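Local coordinates for putative bacterial transcription regulation protein (Staphylococcus aureus, PDB 3LUR) that probably binds small effector molecules and takes part in the regulation of bacterial transcription, at residues A32-R37 with M70-A75; G60-E65 with F134-Q139; S95-F100 with W153-G158; A10-V15 with A75-N80. One frame throughout, in Å; residues are numbered along the deposited sequence. Where two conformers were deposited one is given.

Contact 1: A32-R37 with M70-A75. With EDO (1,2-ethanediol), chain F.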
# COMPACT_ATOMS: atom_id res chain seq x y z
N ALA A 32 -0.70 11.63 4.03
CA ALA A 32 -0.54 11.69 5.48
C ALA A 32 -1.85 12.15 6.14
O ALA A 32 -2.28 11.60 7.14
CB ALA A 32 0.60 12.63 5.87
N GLY A 33 -2.47 13.17 5.55
CA GLY A 33 -3.71 13.70 6.05
C GLY A 33 -4.84 12.68 6.00
O GLY A 33 -5.70 12.66 6.87
N PHE A 34 -4.84 11.85 4.96
CA PHE A 34 -5.84 10.82 4.82
C PHE A 34 -5.70 9.81 5.95
O PHE A 34 -6.71 9.43 6.57
CB PHE A 34 -5.71 10.19 3.42
CG PHE A 34 -6.63 9.05 3.15
CD1 PHE A 34 -7.88 8.97 3.72
CD2 PHE A 34 -6.29 8.10 2.17
CE1 PHE A 34 -8.74 7.90 3.42
CE2 PHE A 34 -7.12 7.07 1.86
CZ PHE A 34 -8.35 6.96 2.48
N TRP A 35 -4.46 9.39 6.25
CA TRP A 35 -4.22 8.52 7.40
C TRP A 35 -4.67 9.21 8.70
O TRP A 35 -5.30 8.58 9.55
CB TRP A 35 -2.73 8.16 7.53
CG TRP A 35 -2.29 7.10 6.64
CD1 TRP A 35 -1.63 7.25 5.46
CD2 TRP A 35 -2.45 5.69 6.84
NE1 TRP A 35 -1.37 6.03 4.91
CE2 TRP A 35 -1.84 5.05 5.74
CE3 TRP A 35 -3.04 4.91 7.83
CZ2 TRP A 35 -1.83 3.67 5.60
CZ3 TRP A 35 -3.01 3.54 7.70
CH2 TRP A 35 -2.41 2.94 6.58
N GLN A 36 -4.35 10.50 8.84
CA GLN A 36 -4.72 11.24 10.05
C GLN A 36 -6.25 11.23 10.25
O GLN A 36 -6.76 10.96 11.35
CB GLN A 36 -4.20 12.69 10.00
CG GLN A 36 -4.53 13.51 11.23
CD GLN A 36 -3.92 14.93 11.20
OE1 GLN A 36 -3.28 15.34 10.23
NE2 GLN A 36 -4.16 15.68 12.27
N ARG A 37 -6.98 11.52 9.17
CA ARG A 37 -8.44 11.52 9.22
C ARG A 37 -9.00 10.13 9.57
O ARG A 37 -9.85 10.02 10.41
CB ARG A 37 -9.03 12.08 7.92
CG ARG A 37 -8.80 13.60 7.78
CD ARG A 37 -9.31 14.22 6.50
NE ARG A 37 -8.42 14.05 5.35
CZ ARG A 37 -8.55 13.15 4.38
NH1 ARG A 37 -9.55 12.26 4.39
NH2 ARG A 37 -7.69 13.14 3.37
N MSE A 70 -4.22 8.98 -9.45
CA MSE A 70 -3.65 8.04 -8.51
C MSE A 70 -4.58 7.95 -7.32
O MSE A 70 -4.89 8.98 -6.69
CB MSE A 70 -2.27 8.52 -8.07
CG MSE A 70 -1.63 7.69 -6.97
SE MSE A 70 -1.10 5.93 -7.54
CE MSE A 70 0.28 6.38 -8.85
N SER A 71 -5.05 6.74 -7.03
CA SER A 71 -5.86 6.50 -5.84
C SER A 71 -5.01 5.84 -4.76
O SER A 71 -4.04 5.16 -5.04
CB SER A 71 -7.05 5.60 -6.18
OG SER A 71 -7.96 6.26 -7.04
N TYR A 72 -5.37 6.09 -3.51
CA TYR A 72 -4.71 5.48 -2.41
C TYR A 72 -5.80 4.88 -1.55
O TYR A 72 -6.76 5.57 -1.22
CB TYR A 72 -4.00 6.52 -1.60
CG TYR A 72 -3.10 6.02 -0.55
CD1 TYR A 72 -1.81 5.61 -0.86
CD2 TYR A 72 -3.48 6.02 0.79
CE1 TYR A 72 -0.93 5.20 0.11
CE2 TYR A 72 -2.59 5.61 1.78
CZ TYR A 72 -1.31 5.21 1.43
OH TYR A 72 -0.39 4.82 2.37
N MSE A 73 -5.67 3.61 -1.23
CA MSE A 73 -6.64 2.96 -0.39
C MSE A 73 -6.00 2.47 0.90
O MSE A 73 -5.02 1.72 0.90
CB MSE A 73 -7.33 1.81 -1.14
CG MSE A 73 -8.38 1.08 -0.35
SE MSE A 73 -8.93 -0.47 -1.41
CE MSE A 73 -10.25 -1.19 -0.23
N ILE A 74 -6.55 2.92 2.02
CA ILE A 74 -6.13 2.42 3.32
C ILE A 74 -6.99 1.18 3.52
O ILE A 74 -8.22 1.26 3.44
CB ILE A 74 -6.37 3.47 4.39
CG1 ILE A 74 -5.39 4.62 4.16
CG2 ILE A 74 -6.23 2.87 5.82
CD1 ILE A 74 -5.61 5.83 5.06
N ALA A 75 -6.36 0.04 3.75
CA ALA A 75 -7.09 -1.20 3.76
C ALA A 75 -6.40 -2.31 4.53
O ALA A 75 -5.18 -2.27 4.79
CB ALA A 75 -7.26 -1.66 2.30
C1 EDO F . -11.18 9.64 6.11
O1 EDO F . -11.69 10.98 5.95
C2 EDO F . -12.17 8.64 5.53
O2 EDO F . -13.47 8.94 6.02
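I74 and Y72 of the strand meet F34 and W35 of the helix, and together they seat helix 24-41 on the antiparallel sheet of this effector-binding fold, in the SHS2 clan. The two short segments run at 31° to each other, their axes 10.0 Å apart, so the contact is made mainly by side chains, though F34 CE2 also reaches the backbone oxygen Y72 O.

The apolar part turns on the methyl of I74. CD1 sits between the two aromatic side chains, over the centre of each: it lies 3.7 Å from the centroid of the F34 ring and 3.8 Å from the centroid of the five-membered ring of W35, both CH-pi contacts. Lower on the same side chain, CG2 touches the far end of the indole at CZ3 and CH2. F34 swings its ring toward the strand with CG anti to the backbone N, and its CD2 packs on CD2 of Y72 at 3.8 Å. I44 of helix 43-50 touches both W35 and I74.

The five-membered ring of W35 and the ring of Y72 meet obliquely, planes at 72°. Y72 OH also bonds E136 OE1, which places the phenol between indole and carboxylate. From the edge of the indole, W35 NE1 donates a hydrogen bond to Y72 OH at 3.0 Å, and that oxygen lies only 7° out of the indole plane.

Contact 2: G60-E65 with F134-Q139. With EDO (1,2-ethanediol), chain H.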
# COMPACT_ATOMS: atom_id res chain seq x y z
N GLY A 60 -1.38 0.62 2.66
CA GLY A 60 -1.55 1.82 1.92
C GLY A 60 -1.42 1.37 0.47
O GLY A 60 -0.31 1.20 -0.04
N LEU A 61 -2.55 1.12 -0.16
CA LEU A 61 -2.57 0.59 -1.53
C LEU A 61 -2.64 1.71 -2.55
O LEU A 61 -3.61 2.49 -2.58
CB LEU A 61 -3.77 -0.37 -1.72
CG LEU A 61 -3.89 -1.11 -3.06
CD1 LEU A 61 -2.92 -2.29 -3.17
CD2 LEU A 61 -5.31 -1.60 -3.26
N CYS A 62 -1.64 1.75 -3.43
CA CYS A 62 -1.56 2.71 -4.48
C CYS A 62 -2.17 2.12 -5.73
O CYS A 62 -1.75 1.06 -6.18
CB CYS A 62 -0.10 3.09 -4.70
SG CYS A 62 0.62 3.85 -3.20
N ILE A 63 -3.19 2.81 -6.25
CA ILE A 63 -3.98 2.33 -7.35
C ILE A 63 -3.84 3.32 -8.51
O ILE A 63 -4.53 4.33 -8.57
CB ILE A 63 -5.48 2.14 -6.95
CG1 ILE A 63 -5.61 1.20 -5.76
CG2 ILE A 63 -6.34 1.58 -8.15
CD1 ILE A 63 -6.99 1.11 -5.13
N PRO A 64 -2.89 3.05 -9.41
CA PRO A 64 -2.84 3.94 -10.60
C PRO A 64 -4.16 3.86 -11.32
O PRO A 64 -4.69 2.75 -11.53
CB PRO A 64 -1.72 3.34 -11.45
CG PRO A 64 -0.89 2.50 -10.50
CD PRO A 64 -1.86 2.00 -9.45
N GLU A 65 -4.75 5.00 -11.63
CA GLU A 65 -6.01 5.01 -12.33
C GLU A 65 -5.73 5.14 -13.83
O GLU A 65 -4.69 5.67 -14.24
CB GLU A 65 -6.93 6.13 -11.84
CG GLU A 65 -7.30 6.03 -10.34
CD GLU A 65 -8.12 4.78 -9.99
OE1 GLU A 65 -8.31 3.90 -10.87
OE2 GLU A 65 -8.57 4.68 -8.83
N PHE A 134 0.14 -1.36 -6.20
CA PHE A 134 1.30 -1.64 -5.39
C PHE A 134 1.02 -1.07 -4.00
O PHE A 134 0.17 -0.21 -3.86
CB PHE A 134 2.58 -1.06 -6.02
CG PHE A 134 2.52 0.42 -6.31
CD1 PHE A 134 1.94 0.89 -7.50
CD2 PHE A 134 3.10 1.33 -5.42
CE1 PHE A 134 1.92 2.27 -7.79
CE2 PHE A 134 3.06 2.72 -5.70
CZ PHE A 134 2.47 3.18 -6.88
N PHE A 135 1.70 -1.57 -2.98
CA PHE A 135 1.34 -1.12 -1.64
C PHE A 135 2.46 -0.99 -0.65
O PHE A 135 3.51 -1.62 -0.76
CB PHE A 135 0.21 -2.01 -1.07
CG PHE A 135 0.54 -3.49 -0.96
CD1 PHE A 135 0.27 -4.35 -2.01
CD2 PHE A 135 1.05 -4.02 0.23
CE1 PHE A 135 0.54 -5.70 -1.90
CE2 PHE A 135 1.30 -5.37 0.36
CZ PHE A 135 1.07 -6.22 -0.71
N GLU A 136 2.19 -0.15 0.35
CA GLU A 136 3.00 -0.00 1.53
C GLU A 136 2.31 -0.89 2.57
O GLU A 136 1.09 -0.88 2.67
CB GLU A 136 2.95 1.46 2.00
CG GLU A 136 3.40 2.44 0.96
CD GLU A 136 2.75 3.81 1.07
OE1 GLU A 136 2.07 4.12 2.07
OE2 GLU A 136 2.94 4.58 0.14
N LEU A 137 3.08 -1.62 3.34
CA LEU A 137 2.50 -2.46 4.37
C LEU A 137 3.11 -2.05 5.70
O LEU A 137 4.35 -2.09 5.89
CB LEU A 137 2.74 -3.94 4.07
CG LEU A 137 2.17 -4.96 5.06
CD1 LEU A 137 0.61 -4.91 5.06
CD2 LEU A 137 2.67 -6.38 4.80
N TYR A 138 2.22 -1.68 6.62
CA TYR A 138 2.60 -1.14 7.95
C TYR A 138 2.29 -2.08 9.12
O TYR A 138 1.14 -2.31 9.46
CB TYR A 138 1.87 0.18 8.19
CG TYR A 138 2.21 1.26 7.19
CD1 TYR A 138 3.34 2.04 7.34
CD2 TYR A 138 1.39 1.51 6.10
CE1 TYR A 138 3.64 3.02 6.43
CE2 TYR A 138 1.68 2.47 5.19
CZ TYR A 138 2.82 3.22 5.35
OH TYR A 138 3.12 4.19 4.41
N GLN A 139 3.34 -2.63 9.71
CA GLN A 139 3.26 -3.42 10.91
C GLN A 139 3.04 -2.47 12.07
O GLN A 139 3.24 -1.24 11.93
CB GLN A 139 4.58 -4.17 11.13
CG GLN A 139 5.79 -3.24 11.31
CD GLN A 139 7.08 -4.00 11.48
OE1 GLN A 139 7.18 -4.89 12.30
NE2 GLN A 139 8.09 -3.65 10.68
C1 EDO H . -1.01 -2.90 13.22
O1 EDO H . -0.73 -2.27 11.96
C2 EDO H . -0.62 -4.39 13.15
O2 EDO H . -1.53 -5.12 12.32
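C62 and F134 face each other as a hydrogen-bonded pair where strands 58-64 and 134-138 run antiparallel, neighbours in the closed six-stranded barrel. Four backbone bonds join them: G60 and E136 exchange two, C62 and F134 two more, the shortest being C62 N to F134 O at 2.7 Å.

In F134, CB packs on P155 CD of the next strand, and CG stands between the backbone N and the carbonyl carbon (chi1 55°), on the way to C62. CG and CD1 are each 4.1 Å from C62 CB, with CD1 also near C62 O, while CD2 comes closer to C62 CB. CE1 reaches P64 CG at 3.9 Å. CE2 gets nearest, 3.3 Å from C62 CB, and also touches C62 SG at 3.7 Å; at the tip, CZ is again close to C62 CB. The methylene thus lies over one ring face, offset toward the rim, with the sulfur set obliquely beside it. H118 of helix 108-124 meets the same ring.

Beyond C62, E136 OE1 accepts a hydrogen bond from Y138 OH at 2.6 Å, from above the carboxylate plane, and is also hydrogen-bonded to Y72 OH. Two hydroxyls on one buried carboxylate oxygen would be expected to stabilise its negative charge, consistent with an ionised glutamate.

Contact 3: S95-F100 with W153-G158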
# COMPACT_ATOMS: atom_id res chain seq x y z
N SER A 95 -0.30 -12.08 -7.60
CA SER A 95 0.88 -11.61 -8.29
C SER A 95 2.12 -11.95 -7.54
O SER A 95 2.08 -12.20 -6.31
CB SER A 95 0.82 -10.08 -8.45
OG SER A 95 1.91 -9.61 -9.22
N LYS A 96 3.22 -11.98 -8.27
CA LYS A 96 4.54 -11.98 -7.67
C LYS A 96 4.89 -10.51 -7.41
O LYS A 96 4.35 -9.59 -8.07
CB LYS A 96 5.58 -12.63 -8.58
CG LYS A 96 5.46 -14.14 -8.71
CD LYS A 96 6.61 -14.67 -9.59
CE LYS A 96 6.60 -16.19 -9.69
NZ LYS A 96 7.65 -16.68 -10.64
N TYR A 97 5.77 -10.30 -6.45
CA TYR A 97 6.16 -8.98 -6.03
C TYR A 97 7.63 -8.91 -5.71
O TYR A 97 8.24 -9.92 -5.34
CB TYR A 97 5.43 -8.59 -4.72
CG TYR A 97 3.93 -8.39 -4.84
CD1 TYR A 97 3.06 -9.46 -4.73
CD2 TYR A 97 3.41 -7.15 -5.05
CE1 TYR A 97 1.67 -9.27 -4.86
CE2 TYR A 97 2.07 -6.93 -5.16
CZ TYR A 97 1.20 -7.97 -5.07
OH TYR A 97 -0.11 -7.69 -5.21
N MSE A 98 8.19 -7.72 -5.91
CA MSE A 98 9.47 -7.37 -5.34
C MSE A 98 9.09 -6.61 -4.08
O MSE A 98 8.27 -5.68 -4.13
CB MSE A 98 10.30 -6.50 -6.27
CG MSE A 98 10.68 -7.17 -7.55
SE MSE A 98 11.63 -5.88 -8.68
CE MSE A 98 10.17 -4.65 -8.97
N VAL A 99 9.64 -7.02 -2.94
CA VAL A 99 9.33 -6.40 -1.67
C VAL A 99 10.54 -5.69 -1.10
O VAL A 99 11.57 -6.32 -0.84
CB VAL A 99 8.80 -7.41 -0.66
CG1 VAL A 99 8.41 -6.68 0.68
CG2 VAL A 99 7.63 -8.16 -1.24
N PHE A 100 10.44 -4.37 -1.02
CA PHE A 100 11.52 -3.51 -0.54
C PHE A 100 11.19 -3.09 0.87
O PHE A 100 10.07 -3.27 1.33
CB PHE A 100 11.64 -2.26 -1.40
CG PHE A 100 11.86 -2.55 -2.85
CD1 PHE A 100 10.80 -2.83 -3.66
CD2 PHE A 100 13.14 -2.50 -3.39
CE1 PHE A 100 10.99 -3.10 -5.03
CE2 PHE A 100 13.35 -2.78 -4.74
CZ PHE A 100 12.29 -3.07 -5.55
N TRP A 153 5.62 -3.20 -1.60
CA TRP A 153 5.37 -4.37 -2.45
C TRP A 153 5.02 -3.90 -3.83
O TRP A 153 3.96 -3.32 -4.04
CB TRP A 153 4.20 -5.15 -1.88
CG TRP A 153 4.44 -5.85 -0.61
CD1 TRP A 153 4.71 -5.29 0.61
CD2 TRP A 153 4.35 -7.26 -0.39
NE1 TRP A 153 4.85 -6.28 1.57
CE2 TRP A 153 4.61 -7.49 0.98
CE3 TRP A 153 4.09 -8.34 -1.22
CZ2 TRP A 153 4.62 -8.78 1.54
CZ3 TRP A 153 4.08 -9.62 -0.67
CH2 TRP A 153 4.34 -9.83 0.71
N MSE A 154 5.88 -4.24 -4.79
CA MSE A 154 5.72 -3.83 -6.17
C MSE A 154 5.49 -5.07 -7.02
O MSE A 154 6.33 -5.98 -7.04
CB MSE A 154 6.99 -3.13 -6.67
CG MSE A 154 7.45 -2.02 -5.80
SE MSE A 154 6.15 -0.55 -5.69
CE MSE A 154 6.09 0.02 -7.50
N PRO A 155 4.37 -5.11 -7.75
CA PRO A 155 4.03 -6.30 -8.55
C PRO A 155 4.90 -6.48 -9.78
O PRO A 155 5.29 -5.51 -10.45
CB PRO A 155 2.58 -6.03 -8.94
CG PRO A 155 2.47 -4.59 -8.97
CD PRO A 155 3.33 -4.07 -7.88
N VAL A 156 5.27 -7.73 -10.04
CA VAL A 156 6.11 -8.03 -11.19
C VAL A 156 5.56 -9.23 -11.91
O VAL A 156 4.74 -10.00 -11.35
CB VAL A 156 7.57 -8.30 -10.79
CG1 VAL A 156 8.21 -7.02 -10.21
CG2 VAL A 156 7.66 -9.42 -9.78
N LYS A 157 5.98 -9.39 -13.15
CA LYS A 157 5.50 -10.49 -13.95
C LYS A 157 6.06 -11.81 -13.44
O LYS A 157 7.16 -11.85 -12.91
CB LYS A 157 5.92 -10.31 -15.40
CG LYS A 157 5.38 -9.08 -16.07
CD LYS A 157 6.06 -8.92 -17.47
CE LYS A 157 5.59 -7.72 -18.20
NZ LYS A 157 6.30 -7.56 -19.50
N GLY A 158 5.29 -12.88 -13.62
CA GLY A 158 5.73 -14.24 -13.24
C GLY A 158 4.69 -15.03 -12.45
O GLY A 158 3.63 -14.54 -12.03
OXT GLY A 158 4.88 -16.23 -12.24
O HOH W 1 2.97 -12.03 -11.18
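One face of the W153 indole is covered by V99, whose CG2 stands 3.6 Å from the centroid of the six-membered ring, over its centre. The two side chains lie side by side and point the same way, and CG1 of V99 covers the pyrrole end near NE1. At the other end the indole rim becomes the bump: CE3 of W153 pushes against the face of Y97, 3.6 Å from its CG, giving an edge-to-face pair with planes at 74°. Y97 has its CG anti to the carbonyl carbon (chi1 -67°), which puts that atom against W153 CE3, and CE2 of its ring rests on CB of P155.

These residues share one face of the barrel sheet, where strands 88-103 and 149-156 are antiparallel neighbours, their segments here at 138°; F135 stacks on W153 from the next strand. M98 and M154 bond backbone to backbone in both directions, and V156 N reaches K96 O at 2.9 Å. S95 OG comes to that same oxygen from the opposite face of its plane.

The face of M98 and V156 is filled differently. M98, a selenomethionine bent at chi3, sets CE against V156 CG1 at 3.3 Å, a tight fit. At the end of the pairing, the extended chain of K96 lies against the C-terminal G158; NZ forms a salt bridge with OXT, and water 1 links K96 N, V156 O and G158 O.

Contact 4: A10-V15 with A75-N80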
# COMPACT_ATOMS: atom_id res chain seq x y z
N ALA A 10 -1.59 -14.91 -3.27
CA ALA A 10 -2.82 -15.36 -3.87
C ALA A 10 -3.70 -14.11 -4.01
O ALA A 10 -3.33 -13.03 -3.54
CB ALA A 10 -3.50 -16.36 -2.99
N SER A 11 -4.86 -14.25 -4.63
CA SER A 11 -5.73 -13.10 -4.73
C SER A 11 -6.25 -12.81 -3.34
O SER A 11 -6.58 -13.72 -2.59
CB SER A 11 -6.88 -13.33 -5.70
OG SER A 11 -6.38 -13.47 -7.02
N LEU A 12 -6.33 -11.54 -2.99
CA LEU A 12 -6.77 -11.18 -1.66
C LEU A 12 -7.95 -10.24 -1.71
O LEU A 12 -8.14 -9.53 -2.68
CB LEU A 12 -5.62 -10.51 -0.90
CG LEU A 12 -4.38 -11.37 -0.65
CD1 LEU A 12 -3.31 -10.51 -0.08
CD2 LEU A 12 -4.65 -12.57 0.25
N THR A 13 -8.77 -10.28 -0.67
CA THR A 13 -9.87 -9.37 -0.54
C THR A 13 -9.41 -8.23 0.37
O THR A 13 -9.00 -8.47 1.52
CB THR A 13 -11.09 -10.03 0.06
OG1 THR A 13 -11.58 -11.02 -0.84
CG2 THR A 13 -12.18 -9.01 0.30
N LEU A 14 -9.43 -7.01 -0.15
CA LEU A 14 -9.01 -5.84 0.64
C LEU A 14 -10.23 -5.00 1.00
O LEU A 14 -11.09 -4.76 0.15
CB LEU A 14 -8.01 -5.02 -0.15
CG LEU A 14 -6.74 -5.74 -0.56
CD1 LEU A 14 -5.77 -4.76 -1.21
CD2 LEU A 14 -6.05 -6.39 0.65
N VAL A 15 -10.33 -4.64 2.27
CA VAL A 15 -11.45 -3.90 2.81
C VAL A 15 -10.88 -2.57 3.29
O VAL A 15 -9.92 -2.53 4.07
CB VAL A 15 -12.09 -4.61 4.03
CG1 VAL A 15 -13.32 -3.86 4.52
CG2 VAL A 15 -12.47 -6.10 3.71
N ALA A 75 -6.36 0.04 3.75
CA ALA A 75 -7.09 -1.20 3.76
C ALA A 75 -6.40 -2.31 4.53
O ALA A 75 -5.18 -2.27 4.79
CB ALA A 75 -7.26 -1.66 2.30
N VAL A 76 -7.19 -3.32 4.84
CA VAL A 76 -6.68 -4.54 5.47
C VAL A 76 -7.16 -5.72 4.65
O VAL A 76 -8.18 -5.65 3.96
CB VAL A 76 -7.17 -4.73 6.93
CG1 VAL A 76 -6.68 -3.60 7.81
CG2 VAL A 76 -8.71 -4.88 7.01
N THR A 77 -6.42 -6.83 4.74
CA THR A 77 -6.87 -8.06 4.11
C THR A 77 -7.95 -8.61 5.00
O THR A 77 -7.79 -8.72 6.24
CB THR A 77 -5.76 -9.08 3.99
OG1 THR A 77 -5.21 -9.33 5.28
CG2 THR A 77 -4.70 -8.61 3.03
N GLY A 78 -9.09 -8.93 4.39
CA GLY A 78 -10.24 -9.44 5.12
C GLY A 78 -10.97 -10.54 4.40
O GLY A 78 -10.64 -10.88 3.26
N ASP A 79 -11.96 -11.10 5.08
CA ASP A 79 -12.83 -12.13 4.50
C ASP A 79 -13.99 -11.46 3.79
O ASP A 79 -14.37 -10.36 4.16
CB ASP A 79 -13.39 -13.05 5.58
CG ASP A 79 -12.30 -13.85 6.30
OD1 ASP A 79 -11.21 -14.04 5.71
OD2 ASP A 79 -12.54 -14.29 7.43
N ASN A 80 -14.51 -12.10 2.75
CA ASN A 80 -15.64 -11.50 2.05
C ASN A 80 -16.96 -11.94 2.68
O ASN A 80 -17.12 -13.07 3.14
CB ASN A 80 -15.60 -11.76 0.55
CG ASN A 80 -16.50 -10.80 -0.21
OD1 ASN A 80 -17.03 -9.86 0.37
ND2 ASN A 80 -16.66 -11.02 -1.50
O HOH W 2 -8.15 -11.78 1.86
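L14 and T77 pair across strands 5-21 and 70-77, adjacent antiparallel strands of the barrel whose short segments run at 146°. Three backbone hydrogen bonds tie the segments. V15 and V76 exchange two, each 2.9 Å between N and O, and G78 N bonds T13 O at an N-H...O angle of 171°. CA-H...O contacts accompany them, the closest from A75 CA to V15 O at 3.1 Å.

Apolar contact gathers round the methyl of T77. OG1 stands between the backbone N and the carbonyl carbon (chi1 56°), which leaves CG2 anti to the carbonyl carbon, where it meets L14 CD2 at 3.5 Å and L12 CD1 at 3.9 Å. Beside it, CB of L14 faces CB of A75. L59 and L61 of strand 58-64 add to the packing on L14.

Beyond the strand pairing, water 2 accepts from T13 N at 3.0 Å and lies equally far from G78 O, which it may serve as a donor. T77 OG1 is hydrogen-bonded to N52 OD1 and to L55 N. The threonine is therefore divided by chemistry: its methyl joins the leucines, while its buried hydroxyl has polar partners in the chain that leads from helix 43-50 to strand 58-64.

How the contacts relate
All four contacts belong to one closed antiparallel sheet, with contact 1 setting a helix on it and the others joining strands. Contacts 1 and 2, centres 9 Å apart, are joined by a probable, short hydrogen bond, S71 OG to E65 OE2 at 2.5 Å. W35 CZ2 packs on Y138 CE2 at 3.7 Å, and both side chains are about 4 Å from a bound tetraethylene glycol, probably from the crystallisation liquor, which may mark an effector pocket. Contact 2 passes to contact 3 through F135 O and W153 N, 2.8 Å apart. Contact 4 shares A75 with contact 1, while contacts 1 and 3 lie about 22 Å apart between centres.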